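Local coordinates for protein multicopper oxidase type 1 (Nitrosomonas europaea, PDB 3G5W) that binds copper in a mononuclear site and in oxygen-bridged clusters and, as a two-domain multicopper oxidase, probably oxidises its substrates in the manner of a laccase, at residues P55-W60 and G73-T78; I36-G41 and L121-K126; V44-T49 and Y90-E95. One frame throughout, in Å; residues are numbered along the deposited sequence.

Contact 1. Residues P55-W60 and G73-T78. With CU (copper (II) ion), chain G; C1O (Cu-O linkage), chain L.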
ATOM      1  N   PRO A  55     -31.328   5.503   2.511  1.00 23.07           N
ATOM      2  CA  PRO A  55     -30.837   6.055   3.774  1.00 22.54           C
ATOM      3  C   PRO A  55     -29.354   6.418   3.703  1.00 21.94           C
ATOM      4  O   PRO A  55     -28.598   5.809   2.938  1.00 21.94           O
ATOM      5  CB  PRO A  55     -31.069   4.920   4.768  1.00 22.45           C
ATOM      6  CG  PRO A  55     -30.967   3.683   3.946  1.00 23.35           C
ATOM      7  CD  PRO A  55     -31.451   4.033   2.562  1.00 23.11           C
ATOM      8  N   HIS A  56     -28.962   7.418   4.492  1.00 20.97           N
ATOM      9  CA  HIS A  56     -27.599   7.929   4.507  1.00 19.95           C
ATOM     10  C   HIS A  56     -27.244   8.390   5.917  1.00 19.64           C
ATOM     11  O   HIS A  56     -28.112   8.459   6.797  1.00 19.40           O
ATOM     12  CB  HIS A  56     -27.440   9.123   3.548  1.00 19.78           C
ATOM     13  CG  HIS A  56     -27.830   8.840   2.128  1.00 19.85           C
ATOM     14  ND1 HIS A  56     -27.105   8.007   1.305  1.00 18.11           N
ATOM     15  CD2 HIS A  56     -28.850   9.320   1.374  1.00 18.27           C
ATOM     16  CE1 HIS A  56     -27.674   7.964   0.113  1.00 19.56           C
ATOM     17  NE2 HIS A  56     -28.736   8.752   0.128  1.00 18.59           N
ATOM     18  N   THR A  57     -25.961   8.695   6.123  1.00 18.98           N
ATOM     19  CA  THR A  57     -25.476   9.393   7.313  1.00 18.71           C
ATOM     20  C   THR A  57     -24.350  10.319   6.877  1.00 18.45           C
ATOM     21  O   THR A  57     -23.993  10.355   5.702  1.00 18.84           O
ATOM     22  CB  THR A  57     -24.884   8.428   8.391  1.00 18.66           C
ATOM     23  OG1 THR A  57     -23.791   7.694   7.827  1.00 18.66           O
ATOM     24  CG2 THR A  57     -25.932   7.451   8.928  1.00 17.98           C
ATOM     25  N   ILE A  58     -23.794  11.078   7.818  1.00 18.43           N
ATOM     26  CA  ILE A  58     -22.500  11.708   7.587  1.00 18.10           C
ATOM     27  C   ILE A  58     -21.573  11.391   8.741  1.00 18.01           C
ATOM     28  O   ILE A  58     -21.855  11.714   9.902  1.00 17.78           O
ATOM     29  CB  ILE A  58     -22.557  13.233   7.390  1.00 18.39           C
ATOM     30  CG1 ILE A  58     -23.491  13.608   6.243  1.00 18.07           C
ATOM     31  CG2 ILE A  58     -21.131  13.780   7.107  1.00 17.51           C
ATOM     32  CD1 ILE A  58     -23.531  15.093   5.958  1.00 18.69           C
ATOM     33  N   HIS A  59     -20.456  10.756   8.404  1.00 17.35           N
ATOM     34  CA  HIS A  59     -19.407  10.513   9.362  1.00 16.99           C
ATOM     35  C   HIS A  59     -18.309  11.555   9.163  1.00 16.75           C
ATOM     36  O   HIS A  59     -17.924  11.858   8.037  1.00 16.20           O
ATOM     37  CB  HIS A  59     -18.857   9.092   9.207  1.00 17.05           C
ATOM     38  CG  HIS A  59     -17.565   8.880   9.922  1.00 17.23           C
ATOM     39  ND1 HIS A  59     -17.425   9.088  11.277  1.00 17.69           N
ATOM     40  CD2 HIS A  59     -16.343   8.513   9.467  1.00 17.26           C
ATOM     41  CE1 HIS A  59     -16.177   8.836  11.630  1.00 18.37           C
ATOM     42  NE2 HIS A  59     -15.498   8.501  10.547  1.00 17.33           N
ATOM     43  N   TRP A  60     -17.822  12.103  10.267  1.00 16.91           N
ATOM     44  CA  TRP A  60     -16.828  13.163  10.247  1.00 16.88           C
ATOM     45  C   TRP A  60     -15.461  12.537  10.541  1.00 16.76           C
ATOM     46  O   TRP A  60     -15.040  12.412  11.697  1.00 16.98           O
ATOM     47  CB  TRP A  60     -17.231  14.268  11.236  1.00 17.44           C
ATOM     48  CG  TRP A  60     -18.695  14.629  11.068  1.00 17.13           C
ATOM     49  CD1 TRP A  60     -19.757  14.085  11.741  1.00 17.86           C
ATOM     50  CD2 TRP A  60     -19.253  15.558  10.126  1.00 17.54           C
ATOM     51  NE1 TRP A  60     -20.934  14.632  11.289  1.00 17.99           N
ATOM     52  CE2 TRP A  60     -20.656  15.533  10.295  1.00 17.12           C
ATOM     53  CE3 TRP A  60     -18.703  16.412   9.158  1.00 17.02           C
ATOM     54  CZ2 TRP A  60     -21.521  16.343   9.539  1.00 17.99           C
ATOM     55  CZ3 TRP A  60     -19.559  17.211   8.406  1.00 17.83           C
ATOM     56  CH2 TRP A  60     -20.956  17.166   8.603  1.00 17.87           C
ATOM     57  N   GLY A  73     -21.963   9.480  13.241  1.00 19.62           N
ATOM     58  CA  GLY A  73     -22.534   9.204  11.925  1.00 19.53           C
ATOM     59  C   GLY A  73     -22.412   7.789  11.385  1.00 19.90           C
ATOM     60  O   GLY A  73     -22.268   7.592  10.179  1.00 19.89           O
ATOM     61  N   VAL A  74     -22.477   6.801  12.270  1.00 19.72           N
ATOM     62  CA  VAL A  74     -22.418   5.408  11.850  1.00 19.83           C
ATOM     63  C   VAL A  74     -23.779   4.765  12.057  1.00 20.06           C
ATOM     64  O   VAL A  74     -24.251   4.665  13.192  1.00 19.94           O
ATOM     65  CB  VAL A  74     -21.346   4.613  12.624  1.00 19.42           C
ATOM     66  CG1 VAL A  74     -21.203   3.211  12.043  1.00 19.88           C
ATOM     67  CG2 VAL A  74     -20.015   5.341  12.588  1.00 20.04           C
ATOM     68  N   PRO A  75     -24.407   4.308  10.960  1.00 20.48           N
ATOM     69  CA  PRO A  75     -25.712   3.684  11.096  1.00 21.06           C
ATOM     70  C   PRO A  75     -25.555   2.363  11.831  1.00 21.70           C
ATOM     71  O   PRO A  75     -24.557   1.673  11.636  1.00 21.74           O
ATOM     72  CB  PRO A  75     -26.148   3.453   9.644  1.00 20.74           C
ATOM     73  CG  PRO A  75     -24.882   3.380   8.870  1.00 20.66           C
ATOM     74  CD  PRO A  75     -23.925   4.301   9.566  1.00 20.42           C
ATOM     75  N   HIS A  76     -26.525   2.033  12.681  1.00 22.70           N
ATOM     76  CA  HIS A  76     -26.524   0.781  13.455  1.00 23.52           C
ATOM     77  C   HIS A  76     -25.417   0.714  14.521  1.00 23.41           C
ATOM     78  O   HIS A  76     -25.129  -0.363  15.054  1.00 23.31           O
ATOM     79  CB  HIS A  76     -26.488  -0.467  12.550  1.00 24.45           C
ATOM     80  CG  HIS A  76     -27.264  -0.320  11.275  1.00 26.97           C
ATOM     81  ND1 HIS A  76     -28.636  -0.179  11.246  1.00 28.98           N
ATOM     82  CD2 HIS A  76     -26.856  -0.284   9.983  1.00 29.51           C
ATOM     83  CE1 HIS A  76     -29.040  -0.062   9.994  1.00 30.04           C
ATOM     84  NE2 HIS A  76     -27.981  -0.123   9.206  1.00 30.15           N
ATOM     85  N   ALA A  77     -24.807   1.865  14.819  1.00 22.96           N
ATOM     86  CA  ALA A  77     -23.813   1.980  15.891  1.00 22.43           C
ATOM     87  C   ALA A  77     -23.961   3.256  16.731  1.00 21.98           C
ATOM     88  O   ALA A  77     -23.842   3.214  17.960  1.00 22.07           O
ATOM     89  CB  ALA A  77     -22.398   1.882  15.326  1.00 22.55           C
ATOM     90  N   THR A  78     -24.196   4.393  16.075  1.00 21.63           N
ATOM     91  CA  THR A  78     -24.303   5.668  16.790  1.00 21.11           C
ATOM     92  C   THR A  78     -25.618   6.396  16.503  1.00 21.38           C
ATOM     93  O   THR A  78     -25.932   7.389  17.164  1.00 21.12           O
ATOM     94  CB  THR A  78     -23.118   6.636  16.485  1.00 21.12           C
ATOM     95  OG1 THR A  78     -23.286   7.210  15.185  1.00 20.41           O
ATOM     96  CG2 THR A  78     -21.771   5.925  16.575  1.00 20.76           C
TER
HETATM   97 CU    CU G   1     -25.139   7.138   1.753  1.00 23.24          CU
HETATM   98 CU4  C1O L   2     -13.687   7.675  10.750  1.00 22.85          CU
HETATM   99  O3  C1O L   2     -12.787   9.300  12.699  1.00 10.42           O
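Thr57 OG1 lies at the centre of this contact: it donates to the carbonyl oxygen Gly73 O at 2.8 Å and is also hydrogen-bonded to the backbone N of His105. The hydroxyl comes from above the carbonyl plane, 39° out of it, and reaches there because chi1 (59°) sets OG1 between the backbone N and the carbonyl carbon, the crowded position. Thr57 also offers a methyl, and CG2 lies 3.8 Å from Pro75 CD, so one small residue serves both a polar and an apolar neighbour. Gly73 fits closely against the backbone: its CA points a hydrogen at Ile58 O (3.3 Å, CA-H...O), and a CB there would collide with that oxygen, so glycine suits the place. The turn that follows is fastened by Val74 N, which donates to Thr78 OG1 at 3.1 Å.

The segment 55-60 carries ligands of two copper centres. His56 ND1 binds the mononuclear copper, as do Cys104 and His111. His59 NE2 lies 2.0 Å from CU4, the copper of the Cu-O group, which His203 of the second subunit also binds. Asp72 O holds His59 ND1 and so helps to fix the ring. Behind the segment, Ile58 and Trp60 pack on strand 43-50, and His59 pairs by its backbone with His103 of strand 98-103.

Contact 2. Residues I36-G41 and L121-K126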
ATOM      1  N   ILE A  36     -16.015  22.542   4.186  1.00 18.24           N
ATOM      2  CA  ILE A  36     -16.236  23.041   5.536  1.00 18.91           C
ATOM      3  C   ILE A  36     -14.886  23.467   6.095  1.00 19.51           C
ATOM      4  O   ILE A  36     -13.978  22.646   6.277  1.00 19.54           O
ATOM      5  CB  ILE A  36     -16.937  22.004   6.464  1.00 18.97           C
ATOM      6  CG1 ILE A  36     -18.297  21.588   5.883  1.00 19.32           C
ATOM      7  CG2 ILE A  36     -17.112  22.587   7.862  1.00 19.47           C
ATOM      8  CD1 ILE A  36     -19.015  20.499   6.678  1.00 19.33           C
ATOM      9  N   HIS A  37     -14.763  24.766   6.348  1.00 19.72           N
ATOM     10  CA  HIS A  37     -13.505  25.360   6.741  1.00 20.03           C
ATOM     11  C   HIS A  37     -13.717  26.157   8.027  1.00 20.41           C
ATOM     12  O   HIS A  37     -14.348  27.227   8.022  1.00 20.23           O
ATOM     13  CB  HIS A  37     -12.985  26.235   5.601  1.00 20.02           C
ATOM     14  CG  HIS A  37     -11.589  26.740   5.801  1.00 20.30           C
ATOM     15  ND1 HIS A  37     -10.682  26.123   6.639  1.00 21.30           N
ATOM     16  CD2 HIS A  37     -10.937  27.786   5.246  1.00 19.75           C
ATOM     17  CE1 HIS A  37      -9.536  26.778   6.596  1.00 20.20           C
ATOM     18  NE2 HIS A  37      -9.665  27.793   5.761  1.00 21.59           N
ATOM     19  N   VAL A  38     -13.204  25.600   9.120  1.00 20.36           N
ATOM     20  CA  VAL A  38     -13.463  26.088  10.470  1.00 20.94           C
ATOM     21  C   VAL A  38     -12.186  26.158  11.306  1.00 21.38           C
ATOM     22  O   VAL A  38     -11.152  25.593  10.931  1.00 21.41           O
ATOM     23  CB  VAL A  38     -14.535  25.210  11.215  1.00 20.86           C
ATOM     24  CG1 VAL A  38     -15.885  25.269  10.504  1.00 20.59           C
ATOM     25  CG2 VAL A  38     -14.071  23.760  11.366  1.00 20.80           C
ATOM     26  N   MET A  39     -12.261  26.857  12.436  1.00 21.86           N
ATOM     27  CA  MET A  39     -11.143  26.948  13.366  1.00 22.96           C
ATOM     28  C   MET A  39     -11.210  25.820  14.398  1.00 23.17           C
ATOM     29  O   MET A  39     -12.295  25.443  14.841  1.00 23.28           O
ATOM     30  CB  MET A  39     -11.147  28.311  14.069  1.00 23.39           C
ATOM     31  CG  MET A  39      -9.976  28.557  15.025  1.00 25.34           C
ATOM     32  SD  MET A  39      -8.359  28.580  14.220  1.00 30.38           S
ATOM     33  CE  MET A  39      -8.590  29.901  13.030  1.00 29.34           C
ATOM     34  N   GLU A  40     -10.048  25.288  14.768  1.00 23.26           N
ATOM     35  CA  GLU A  40      -9.918  24.356  15.888  1.00 23.94           C
ATOM     36  C   GLU A  40     -10.657  24.898  17.116  1.00 23.68           C
ATOM     37  O   GLU A  40     -10.461  26.053  17.520  1.00 23.54           O
ATOM     38  CB  GLU A  40      -8.434  24.159  16.210  1.00 23.83           C
ATOM     39  CG  GLU A  40      -8.114  23.073  17.221  1.00 25.34           C
ATOM     40  CD  GLU A  40      -6.639  23.056  17.630  1.00 25.99           C
ATOM     41  OE1 GLU A  40      -5.861  23.941  17.194  1.00 28.77           O
ATOM     42  OE2 GLU A  40      -6.257  22.157  18.406  1.00 29.03           O
ATOM     43  N   GLY A  41     -11.512  24.064  17.698  1.00 23.51           N
ATOM     44  CA  GLY A  41     -12.295  24.451  18.868  1.00 23.45           C
ATOM     45  C   GLY A  41     -13.666  25.034  18.564  1.00 23.50           C
ATOM     46  O   GLY A  41     -14.458  25.246  19.485  1.00 23.65           O
ATOM     47  N   LEU A 121     -13.082  18.539   5.131  1.00 16.80           N
ATOM     48  CA  LEU A 121     -13.305  19.269   6.365  1.00 16.83           C
ATOM     49  C   LEU A 121     -11.951  19.786   6.826  1.00 17.33           C
ATOM     50  O   LEU A 121     -11.123  19.019   7.337  1.00 17.21           O
ATOM     51  CB  LEU A 121     -13.954  18.358   7.411  1.00 17.01           C
ATOM     52  CG  LEU A 121     -14.051  18.764   8.886  1.00 16.39           C
ATOM     53  CD1 LEU A 121     -14.807  20.071   9.049  1.00 16.25           C
ATOM     54  CD2 LEU A 121     -14.717  17.647   9.684  1.00 16.66           C
ATOM     55  N   ILE A 122     -11.706  21.071   6.595  1.00 17.38           N
ATOM     56  CA  ILE A 122     -10.402  21.651   6.930  1.00 17.89           C
ATOM     57  C   ILE A 122     -10.485  22.406   8.250  1.00 18.38           C
ATOM     58  O   ILE A 122     -11.192  23.411   8.363  1.00 18.55           O
ATOM     59  CB  ILE A 122      -9.835  22.563   5.810  1.00 17.76           C
ATOM     60  CG1 ILE A 122      -9.787  21.833   4.457  1.00 17.54           C
ATOM     61  CG2 ILE A 122      -8.455  23.116   6.204  1.00 17.73           C
ATOM     62  CD1 ILE A 122      -9.067  20.485   4.462  1.00 17.66           C
ATOM     63  N   VAL A 123      -9.778  21.895   9.249  1.00 18.84           N
ATOM     64  CA  VAL A 123      -9.770  22.498  10.570  1.00 19.92           C
ATOM     65  C   VAL A 123      -8.434  23.211  10.766  1.00 20.75           C
ATOM     66  O   VAL A 123      -7.382  22.567  10.855  1.00 20.55           O
ATOM     67  CB  VAL A 123      -9.990  21.444  11.688  1.00 19.32           C
ATOM     68  CG1 VAL A 123     -10.094  22.114  13.048  1.00 19.66           C
ATOM     69  CG2 VAL A 123     -11.238  20.615  11.410  1.00 19.86           C
ATOM     70  N   GLU A 124      -8.493  24.539  10.820  1.00 21.78           N
ATOM     71  CA  GLU A 124      -7.307  25.371  10.996  1.00 23.66           C
ATOM     72  C   GLU A 124      -6.830  25.283  12.436  1.00 24.20           C
ATOM     73  O   GLU A 124      -7.642  25.378  13.351  1.00 24.28           O
ATOM     74  CB  GLU A 124      -7.630  26.831  10.667  1.00 23.78           C
ATOM     75  CG  GLU A 124      -7.891  27.111   9.201  1.00 26.86           C
ATOM     76  CD  GLU A 124      -6.634  27.041   8.344  1.00 29.85           C
ATOM     77  OE1 GLU A 124      -5.545  27.413   8.841  1.00 33.16           O
ATOM     78  OE2 GLU A 124      -6.727  26.619   7.171  1.00 29.62           O
ATOM     79  N   PRO A 125      -5.514  25.088  12.648  1.00 25.25           N
ATOM     80  CA  PRO A 125      -5.003  25.098  14.020  1.00 26.04           C
ATOM     81  C   PRO A 125      -4.982  26.522  14.585  1.00 27.09           C
ATOM     82  O   PRO A 125      -4.781  27.481  13.832  1.00 26.84           O
ATOM     83  CB  PRO A 125      -3.583  24.543  13.872  1.00 26.17           C
ATOM     84  CG  PRO A 125      -3.189  24.884  12.469  1.00 25.70           C
ATOM     85  CD  PRO A 125      -4.448  24.844  11.653  1.00 25.24           C
ATOM     86  N   LYS A 126      -5.209  26.660  15.889  1.00 28.51           N
ATOM     87  CA  LYS A 126      -5.149  27.982  16.522  1.00 29.87           C
ATOM     88  C   LYS A 126      -3.730  28.548  16.489  1.00 30.41           C
ATOM     89  O   LYS A 126      -3.538  29.758  16.322  1.00 30.74           O
ATOM     90  CB  LYS A 126      -5.686  27.944  17.951  1.00 30.34           C
ATOM     91  CG  LYS A 126      -7.205  27.892  18.034  1.00 31.69           C
ATOM     92  CD  LYS A 126      -7.715  28.639  19.267  1.00 33.74           C
ATOM     93  CE  LYS A 126      -8.944  27.967  19.852  1.00 34.85           C
ATOM     94  NZ  LYS A 126      -8.626  26.644  20.483  1.00 35.73           N
TER
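Ile122 O is gripped twice, by Val38 N at 3.1 Å and by His37 ND1 at 3.3 Å. The imidazole bond is nearly straight at its hydrogen (177°) and lies in the ring plane, yet it meets the carbonyl from above, 48° out of the carbonyl plane. With CG anti to the backbone N (chi1 -171°), the ring swings across to the neighbouring strand, where Ile122 CG2 lies 3.8 Å from His37 ND1.

The other backbone bonds are those of a regular parallel pair: Ile122 N to Ile36 O, Glu124 N to Val38 O, and Glu40 N to Glu124 O at 2.8 Å. Past the strand ends Glu40, extended beyond CG, carries OE1 to Lys126 N (3.1 Å), so that a carboxylate takes over where the backbone pairing stops.

Packing differs on the two faces of the sheet. Ile36, Val38, Leu121 and Val123 form the greasy one, with Leu121 CD1 3.6 Å from Ile36 CG2; beyond them lie Phe5 and Arg3 of strand 2-15. On the face of His37 and Glu124, Met39 bends so that SD comes 3.4 Å from Glu124 O and CE meets Glu124 CB, a flexible chain moulded to the partly exposed margin. An alanine in place of His37 would probably leave Ile122 O with the backbone donor Val38 N alone across this contact and open a gap beside Ile122 CG2.

Branched aliphatic residues thus seal the inner face of a cupredoxin-type sheet, while polar side chains supplement the backbone bonds along its other face and at its end.

Contact 3. Residues V44-T49 and Y90-E95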
ATOM      1  N   VAL A  44     -19.469  23.154  15.964  1.00 24.01           N
ATOM      2  CA  VAL A  44     -20.088  22.976  14.659  1.00 23.56           C
ATOM      3  C   VAL A  44     -21.434  22.279  14.806  1.00 23.33           C
ATOM      4  O   VAL A  44     -21.559  21.311  15.551  1.00 23.01           O
ATOM      5  CB  VAL A  44     -19.161  22.184  13.703  1.00 23.64           C
ATOM      6  CG1 VAL A  44     -19.795  22.006  12.331  1.00 23.08           C
ATOM      7  CG2 VAL A  44     -17.807  22.892  13.568  1.00 23.75           C
ATOM      8  N   THR A  45     -22.435  22.810  14.106  1.00 23.21           N
ATOM      9  CA  THR A  45     -23.747  22.179  13.979  1.00 23.17           C
ATOM     10  C   THR A  45     -24.057  21.995  12.493  1.00 22.83           C
ATOM     11  O   THR A  45     -23.990  22.950  11.710  1.00 23.01           O
ATOM     12  CB  THR A  45     -24.856  23.042  14.641  1.00 23.23           C
ATOM     13  OG1 THR A  45     -24.589  23.177  16.040  1.00 23.99           O
ATOM     14  CG2 THR A  45     -26.227  22.409  14.459  1.00 23.95           C
ATOM     15  N   VAL A  46     -24.391  20.770  12.097  1.00 22.36           N
ATOM     16  CA  VAL A  46     -24.741  20.511  10.701  1.00 21.90           C
ATOM     17  C   VAL A  46     -26.105  19.838  10.607  1.00 21.96           C
ATOM     18  O   VAL A  46     -26.293  18.735  11.124  1.00 21.79           O
ATOM     19  CB  VAL A  46     -23.681  19.653   9.960  1.00 21.95           C
ATOM     20  CG1 VAL A  46     -24.007  19.584   8.469  1.00 21.17           C
ATOM     21  CG2 VAL A  46     -22.276  20.219  10.166  1.00 21.22           C
ATOM     22  N   ASN A  47     -27.045  20.520   9.958  1.00 21.72           N
ATOM     23  CA  ASN A  47     -28.378  19.974   9.709  1.00 21.85           C
ATOM     24  C   ASN A  47     -28.396  19.297   8.348  1.00 21.54           C
ATOM     25  O   ASN A  47     -28.170  19.941   7.321  1.00 21.72           O
ATOM     26  CB  ASN A  47     -29.449  21.074   9.799  1.00 21.96           C
ATOM     27  CG  ASN A  47     -29.359  21.864  11.090  1.00 22.59           C
ATOM     28  OD1 ASN A  47     -29.531  21.319  12.179  1.00 22.92           O
ATOM     29  ND2 ASN A  47     -29.065  23.153  10.974  1.00 24.60           N
ATOM     30  N   VAL A  48     -28.636  17.988   8.353  1.00 21.40           N
ATOM     31  CA  VAL A  48     -28.572  17.171   7.140  1.00 21.58           C
ATOM     32  C   VAL A  48     -29.950  16.639   6.727  1.00 22.15           C
ATOM     33  O   VAL A  48     -30.535  15.820   7.435  1.00 21.96           O
ATOM     34  CB  VAL A  48     -27.570  15.994   7.320  1.00 21.49           C
ATOM     35  CG1 VAL A  48     -27.445  15.182   6.033  1.00 20.96           C
ATOM     36  CG2 VAL A  48     -26.215  16.525   7.742  1.00 20.79           C
ATOM     37  N   THR A  49     -30.445  17.104   5.579  1.00 22.85           N
ATOM     38  CA  THR A  49     -31.747  16.679   5.051  1.00 23.46           C
ATOM     39  C   THR A  49     -31.607  15.724   3.870  1.00 23.72           C
ATOM     40  O   THR A  49     -31.008  16.060   2.844  1.00 23.74           O
ATOM     41  CB  THR A  49     -32.622  17.893   4.648  1.00 23.51           C
ATOM     42  OG1 THR A  49     -32.734  18.786   5.761  1.00 24.15           O
ATOM     43  CG2 THR A  49     -34.009  17.441   4.243  1.00 23.53           C
ATOM     44  N   TYR A  90     -26.092  17.023  13.357  1.00 20.86           N
ATOM     45  CA  TYR A  90     -24.807  16.677  13.971  1.00 20.77           C
ATOM     46  C   TYR A  90     -24.241  17.866  14.735  1.00 21.13           C
ATOM     47  O   TYR A  90     -24.267  18.993  14.234  1.00 21.08           O
ATOM     48  CB  TYR A  90     -23.811  16.219  12.897  1.00 20.38           C
ATOM     49  CG  TYR A  90     -24.254  14.965  12.176  1.00 18.93           C
ATOM     50  CD1 TYR A  90     -23.936  13.702  12.682  1.00 18.18           C
ATOM     51  CD2 TYR A  90     -24.988  15.038  11.003  1.00 17.56           C
ATOM     52  CE1 TYR A  90     -24.337  12.547  12.027  1.00 17.45           C
ATOM     53  CE2 TYR A  90     -25.408  13.879  10.343  1.00 18.28           C
ATOM     54  CZ  TYR A  90     -25.073  12.644  10.864  1.00 17.93           C
ATOM     55  OH  TYR A  90     -25.486  11.500  10.230  1.00 19.11           O
ATOM     56  N   LYS A  91     -23.749  17.604  15.946  1.00 21.64           N
ATOM     57  CA  LYS A  91     -23.141  18.623  16.799  1.00 22.23           C
ATOM     58  C   LYS A  91     -21.815  18.127  17.352  1.00 22.27           C
ATOM     59  O   LYS A  91     -21.767  17.135  18.079  1.00 22.03           O
ATOM     60  CB  LYS A  91     -24.077  19.010  17.951  1.00 22.76           C
ATOM     61  CG  LYS A  91     -25.169  19.983  17.548  1.00 24.63           C
ATOM     62  CD  LYS A  91     -26.053  20.349  18.731  1.00 28.15           C
ATOM     63  CE  LYS A  91     -27.122  21.354  18.320  1.00 29.95           C
ATOM     64  NZ  LYS A  91     -26.605  22.760  18.312  1.00 31.93           N
ATOM     65  N   PHE A  92     -20.735  18.815  16.998  1.00 22.07           N
ATOM     66  CA  PHE A  92     -19.412  18.406  17.446  1.00 22.30           C
ATOM     67  C   PHE A  92     -18.469  19.602  17.551  1.00 22.40           C
ATOM     68  O   PHE A  92     -18.683  20.633  16.902  1.00 22.55           O
ATOM     69  CB  PHE A  92     -18.837  17.302  16.531  1.00 21.91           C
ATOM     70  CG  PHE A  92     -18.770  17.680  15.071  1.00 21.36           C
ATOM     71  CD1 PHE A  92     -17.630  18.276  14.547  1.00 21.38           C
ATOM     72  CD2 PHE A  92     -19.846  17.429  14.224  1.00 21.87           C
ATOM     73  CE1 PHE A  92     -17.555  18.630  13.198  1.00 21.24           C
ATOM     74  CE2 PHE A  92     -19.790  17.782  12.872  1.00 22.04           C
ATOM     75  CZ  PHE A  92     -18.643  18.384  12.358  1.00 21.70           C
ATOM     76  N   LYS A  93     -17.458  19.477  18.402  1.00 22.87           N
ATOM     77  CA  LYS A  93     -16.364  20.448  18.451  1.00 23.58           C
ATOM     78  C   LYS A  93     -15.366  20.085  17.357  1.00 23.54           C
ATOM     79  O   LYS A  93     -15.074  18.905  17.150  1.00 23.54           O
ATOM     80  CB  LYS A  93     -15.687  20.438  19.824  1.00 23.83           C
ATOM     81  CG  LYS A  93     -14.669  21.569  20.042  1.00 24.06           C
ATOM     82  CD  LYS A  93     -14.097  21.591  21.462  1.00 25.17           C
ATOM     83  CE  LYS A  93     -15.065  22.197  22.491  1.00 28.19           C
ATOM     84  NZ  LYS A  93     -15.491  23.605  22.173  1.00 30.22           N
ATOM     85  N   ALA A  94     -14.855  21.090  16.647  1.00 23.37           N
ATOM     86  CA  ALA A  94     -13.888  20.846  15.578  1.00 23.51           C
ATOM     87  C   ALA A  94     -12.517  20.585  16.183  1.00 23.53           C
ATOM     88  O   ALA A  94     -11.807  21.512  16.575  1.00 23.70           O
ATOM     89  CB  ALA A  94     -13.845  22.015  14.607  1.00 23.41           C
ATOM     90  N   GLU A  95     -12.174  19.304  16.291  1.00 23.42           N
ATOM     91  CA  GLU A  95     -10.904  18.874  16.869  1.00 23.34           C
ATOM     92  C   GLU A  95     -10.617  17.409  16.532  1.00 22.58           C
ATOM     93  O   GLU A  95     -11.538  16.588  16.495  1.00 21.98           O
ATOM     94  CB  GLU A  95     -10.873  19.104  18.391  1.00 23.54           C
ATOM     95  CG  GLU A  95     -12.042  18.485  19.149  1.00 24.45           C
ATOM     96  CD  GLU A  95     -11.935  18.634  20.658  1.00 24.87           C
ATOM     97  OE1 GLU A  95     -11.086  19.421  21.137  1.00 28.35           O
ATOM     98  OE2 GLU A  95     -12.710  17.967  21.373  1.00 25.27           O
TER
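Val44 and Phe92 form the tight part of this antiparallel pairing. Their backbones exchange two hydrogen bonds, Val44 N to Phe92 O (2.8 Å) and Phe92 N to Val44 O, and their side chains run side by side on the same face of the sheet. Val44 CB sits over one face of the Phe92 ring, 4.2 Å from its centroid and offset toward the rim, a CH-pi contact, while CG1 touches CZ at 3.8 Å. The ring gets there because chi1 (56°) places CG between the backbone N and the carbonyl carbon. Val46 and Tyr90 make the second hydrogen-bonded pair, with Val46 N donating to Tyr90 O and Tyr90 N to Val46 O. Farther along, Val48 CG2 meets the edge of the Tyr90 ring, 3.8 Å from CD2. The Tyr90 hydroxyl passes beyond the valines to bond with Gln79 and with Ile58 N, which is why a tyrosine rather than a plain phenyl ring suits this place.

On the other face the contact is looser. Thr45 and Lys91 are the non-hydrogen-bonded pair, and the long lysine is extended until its last bend (chi4 -82°) returns NZ to Thr45 OG1 at 3.1 Å. Its methylenes lie along the threonine, Lys91 CG 3.6 Å from Thr45 OG1.

The chemistry is divided accordingly: beta-branched and aromatic residues, joined by Trp60 against the Phe92 and Tyr90 rings, fill the interior of the beta-sandwich, whereas on the other face the lysine of the threonine-lysine pair is exposed, its amine turned back to the hydroxyl of a buried threonine.

Overall arrangement
From the N terminus, the chain enters contact 2 at 36-41, passes directly to 44-49 of contact 3 and then to 55-60 of contact 1. It comes back in reverse order: 73-78 closes the short loop of contact 1, 90-95 the longer one of contact 3, and 121-126 the outermost, so the three nest without crossing. Contact 3 belongs to the sheet containing strands 43-50 and 87-93, and contact 2 to the one that also holds strand 59-61. Trp60 lies between them, packing on Ile36 and Leu121 as well as Phe92, while Gly41 N and Ala94 O join contacts 2 and 3 at the margin. Contact 1 thus connects both sheets to the copper sites.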